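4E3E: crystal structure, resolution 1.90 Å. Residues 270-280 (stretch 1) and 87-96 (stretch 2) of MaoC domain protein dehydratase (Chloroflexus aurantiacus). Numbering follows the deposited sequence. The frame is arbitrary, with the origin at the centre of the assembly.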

# COMPACT_ATOMS: atom_id res chain seq x y z
N SER A 270 -20.70 -3.16 -11.93
CA SER A 270 -19.94 -4.35 -11.54
C SER A 270 -19.84 -5.30 -12.71
O SER A 270 -20.67 -5.27 -13.63
CB SER A 270 -20.59 -5.06 -10.36
OG SER A 270 -21.84 -5.63 -10.73
N ILE A 271 -18.82 -6.15 -12.66
CA ILE A 271 -18.62 -7.20 -13.64
C ILE A 271 -19.30 -8.46 -13.14
O ILE A 271 -19.04 -8.91 -12.01
CB ILE A 271 -17.12 -7.48 -13.88
CG1 ILE A 271 -16.46 -6.25 -14.51
CG2 ILE A 271 -16.97 -8.75 -14.71
CD1 ILE A 271 -14.93 -6.31 -14.58
N ALA A 272 -20.19 -9.00 -13.97
CA ALA A 272 -20.96 -10.18 -13.57
C ALA A 272 -20.43 -11.47 -14.20
O ALA A 272 -20.73 -12.57 -13.71
CB ALA A 272 -22.43 -9.98 -13.90
N ALA A 273 -19.65 -11.34 -15.27
CA ALA A 273 -19.07 -12.50 -15.92
C ALA A 273 -17.83 -12.13 -16.71
O ALA A 273 -17.73 -11.01 -17.23
CB ALA A 273 -20.07 -13.17 -16.85
N ILE A 274 -16.91 -13.08 -16.82
CA ILE A 274 -15.81 -13.01 -17.77
C ILE A 274 -16.02 -14.08 -18.85
O ILE A 274 -16.11 -15.27 -18.53
CB ILE A 274 -14.45 -13.21 -17.08
CG1 ILE A 274 -14.20 -12.06 -16.10
CG2 ILE A 274 -13.33 -13.28 -18.11
CD1 ILE A 274 -13.17 -12.37 -15.02
N ASN A 275 -16.10 -13.65 -20.10
CA ASN A 275 -16.40 -14.56 -21.23
C ASN A 275 -15.14 -15.08 -21.90
O ASN A 275 -15.04 -16.26 -22.27
CB ASN A 275 -17.28 -13.84 -22.25
CG ASN A 275 -18.50 -13.21 -21.61
OD1 ASN A 275 -18.76 -12.00 -21.77
ND2 ASN A 275 -19.23 -14.00 -20.85
N SER A 276 -14.16 -14.20 -22.06
CA SER A 276 -12.86 -14.62 -22.56
C SER A 276 -11.85 -13.53 -22.27
O SER A 276 -12.23 -12.41 -21.93
CB SER A 276 -12.90 -14.96 -24.06
OG SER A 276 -13.04 -13.79 -24.82
N GLY A 277 -10.58 -13.88 -22.37
CA GLY A 277 -9.50 -12.98 -22.02
C GLY A 277 -8.25 -13.53 -22.65
O GLY A 277 -7.92 -14.70 -22.46
N ARG A 278 -7.58 -12.69 -23.42
CA ARG A 278 -6.31 -13.05 -24.02
C ARG A 278 -5.29 -11.98 -23.67
O ARG A 278 -5.53 -10.79 -23.90
CB ARG A 278 -6.44 -13.14 -25.53
CG ARG A 278 -6.65 -14.56 -26.05
CD ARG A 278 -6.95 -14.59 -27.54
NE ARG A 278 -8.27 -13.98 -27.75
CZ ARG A 278 -9.11 -14.26 -28.75
NH1 ARG A 278 -8.81 -15.17 -29.67
NH2 ARG A 278 -10.27 -13.62 -28.81
N HIS A 279 -4.17 -12.41 -23.09
CA HIS A 279 -3.01 -11.54 -22.88
C HIS A 279 -2.16 -11.65 -24.10
O HIS A 279 -1.31 -12.52 -24.17
CB HIS A 279 -2.26 -11.94 -21.61
CG HIS A 279 -3.16 -12.05 -20.41
ND1 HIS A 279 -3.64 -10.96 -19.77
CD2 HIS A 279 -3.73 -13.15 -19.79
CE1 HIS A 279 -4.45 -11.35 -18.77
NE2 HIS A 279 -4.51 -12.69 -18.77
N THR A 280 -2.42 -10.77 -25.06
CA THR A 280 -1.95 -10.94 -26.43
C THR A 280 -0.46 -10.65 -26.61
O THR A 280 0.18 -11.22 -27.48
CB THR A 280 -2.76 -10.04 -27.39
OG1 THR A 280 -2.77 -8.71 -26.88
CG2 THR A 280 -4.22 -10.51 -27.46
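Stretch 2, residues 87-96: NLGYAGGRFG

How does stretch 2 run relative to stretch 1? Both are largely strand, stretch 1 through Arg-278 and stretch 2 through Phe-95, where the strand already began before Asn-87. Their N-to-C directions make an angle of 172°, so they lie antiparallel, with their axes approaching to 4.7 Å. As stretch 1 is read forward, stretch 2 is therefore met backward: Ala-272 has its CA nearest that of Phe-95, Ile-274 that of Gly-93, and Gly-277 that of Gly-89. Both backbones are mostly extended, but stretch 1 kinks at Ala-272 (phi/psi -102°/-19°) and Asn-275 (-94°/-41°), and stretch 2 at Leu-88 (-101°/-26°) and at Gly-92, where phi and psi are 57° and 40°, a conformation that favours glycine.

What holds the first part of stretch 1? Ile-271 places its CG2 3.9 Å from CE2 of Phe-95, whose ring, with chi1 at m, packs against this end of the strand. Ala-272 O accepts a hydrogen bond from Phe-95 N at 3.3 Å, and water 5 donates to both Ala-272 O and Phe-95 O. Ala-273 pairs with Arg-94 without hydrogen bonds between them, their CA atoms 4.8 Å apart and their side chains on the same face of the sheet; Ala-273 CA comes within 3.1 Å of Gly-93 O.

Where is the pairing tightest? It is at Ile-274 and Gly-93, whose CA atoms are 4.6 Å apart. Ile-274 N donates to Gly-93 O at 2.8 Å, and Gly-93 N donates to Ile-274 O at 3.0 Å, closing the reciprocal ring of an antiparallel hydrogen-bonded pair. The Ile-274 side chain bridges two aromatic neighbours, with CD1 4.1 Å from Phe-95 CE2 and CG2 4.4 Å from Tyr-90 CB.

How does the contact continue once this direct pairing ends? Water takes over much of the polar linkage. Water 4 accepts from Gly-92 N and donates to Asn-275 O. Next, Ser-276 CA makes a CA-H...O contact of 3.5 Å with Tyr-90 O. Water 3 then accepts from both Tyr-90 N and Gly-277 N. Gly-277 O in turn receives a CA-H...O contact from Gly-89 CA at 3.5 Å, and a CB on Gly-277 would clash with Tyr-90 CD1.

What secures the far end? Arg-278 contributes little, its CG 4.1 Å from Leu-88 O, but His-279 points toward stretch 2 and its NE2 hydrogen-bonds Tyr-90 OH at 2.7 Å. The two rings meet rim to rim, centroids 5.8 Å apart and planes at 78°, which brings the polar atoms together without stacking. Water 1 links His-279 N to Asn-87 O, spanning a gap that has widened to 7.6 Å between His-279 CA, now beyond its strand, and Asn-87 CA.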

# COMPACT_ATOMS: atom_id res chain seq x y z
N ASN A 87 -0.73 -18.19 -19.87
CA ASN A 87 -2.15 -18.47 -19.78
C ASN A 87 -2.72 -18.29 -21.17
O ASN A 87 -2.41 -17.32 -21.86
CB ASN A 87 -2.84 -17.53 -18.82
CG ASN A 87 -4.22 -18.03 -18.42
OD1 ASN A 87 -4.34 -18.92 -17.57
ND2 ASN A 87 -5.27 -17.49 -19.05
N LEU A 88 -3.54 -19.24 -21.60
CA LEU A 88 -4.01 -19.22 -22.98
C LEU A 88 -5.43 -18.66 -23.16
O LEU A 88 -5.74 -18.14 -24.23
CB LEU A 88 -3.84 -20.60 -23.63
CG LEU A 88 -2.39 -21.07 -23.78
CD1 LEU A 88 -2.37 -22.50 -24.30
CD2 LEU A 88 -1.59 -20.15 -24.71
N GLY A 89 -6.26 -18.74 -22.13
CA GLY A 89 -7.62 -18.19 -22.20
C GLY A 89 -8.40 -18.43 -20.93
O GLY A 89 -7.92 -19.11 -20.01
N TYR A 90 -9.60 -17.84 -20.87
CA TYR A 90 -10.56 -18.02 -19.78
C TYR A 90 -11.89 -18.28 -20.46
O TYR A 90 -12.09 -17.89 -21.61
CB TYR A 90 -10.70 -16.74 -18.94
CG TYR A 90 -9.41 -16.12 -18.44
CD1 TYR A 90 -8.69 -15.23 -19.24
CD2 TYR A 90 -8.92 -16.40 -17.17
CE1 TYR A 90 -7.51 -14.66 -18.79
CE2 TYR A 90 -7.74 -15.83 -16.70
CZ TYR A 90 -7.05 -14.95 -17.52
OH TYR A 90 -5.87 -14.38 -17.08
N ALA A 91 -12.80 -18.95 -19.75
CA ALA A 91 -14.17 -19.12 -20.23
C ALA A 91 -15.08 -19.39 -19.05
O ALA A 91 -14.61 -19.86 -18.00
CB ALA A 91 -14.26 -20.27 -21.23
N GLY A 92 -16.35 -19.06 -19.22
CA GLY A 92 -17.38 -19.41 -18.24
C GLY A 92 -17.07 -18.87 -16.86
O GLY A 92 -17.30 -19.55 -15.85
N GLY A 93 -16.55 -17.65 -16.80
CA GLY A 93 -16.25 -16.99 -15.53
C GLY A 93 -17.50 -16.38 -14.95
O GLY A 93 -17.86 -15.26 -15.33
N ARG A 94 -18.17 -17.10 -14.04
CA ARG A 94 -19.45 -16.66 -13.47
C ARG A 94 -19.24 -16.18 -12.03
O ARG A 94 -18.79 -16.96 -11.18
CB ARG A 94 -20.45 -17.82 -13.49
CG ARG A 94 -21.83 -17.47 -12.92
CD ARG A 94 -22.70 -18.71 -12.80
NE ARG A 94 -22.15 -19.67 -11.85
CZ ARG A 94 -22.41 -19.67 -10.55
NH1 ARG A 94 -23.22 -18.76 -10.02
NH2 ARG A 94 -21.86 -20.59 -9.76
N PHE A 95 -19.56 -14.91 -11.75
CA PHE A 95 -19.54 -14.40 -10.37
C PHE A 95 -20.80 -14.86 -9.65
O PHE A 95 -21.88 -14.84 -10.23
CB PHE A 95 -19.33 -12.87 -10.33
CG PHE A 95 -17.92 -12.47 -10.72
CD1 PHE A 95 -16.91 -12.39 -9.76
CD2 PHE A 95 -17.60 -12.21 -12.05
CE1 PHE A 95 -15.60 -12.06 -10.13
CE2 PHE A 95 -16.30 -11.87 -12.42
CZ PHE A 95 -15.29 -11.80 -11.47
N GLY A 96 -20.67 -15.31 -8.41
CA GLY A 96 -21.78 -15.92 -7.68
C GLY A 96 -22.19 -15.01 -6.53
O GLY A 96 -22.59 -13.87 -6.76
O HOH W 1 -3.70 -15.23 -23.37
O HOH W 2 -5.35 -15.74 -21.33
O HOH W 3 -10.16 -16.83 -23.67
O HOH W 4 -17.12 -17.94 -21.72
O HOH W 5 -22.87 -13.46 -12.43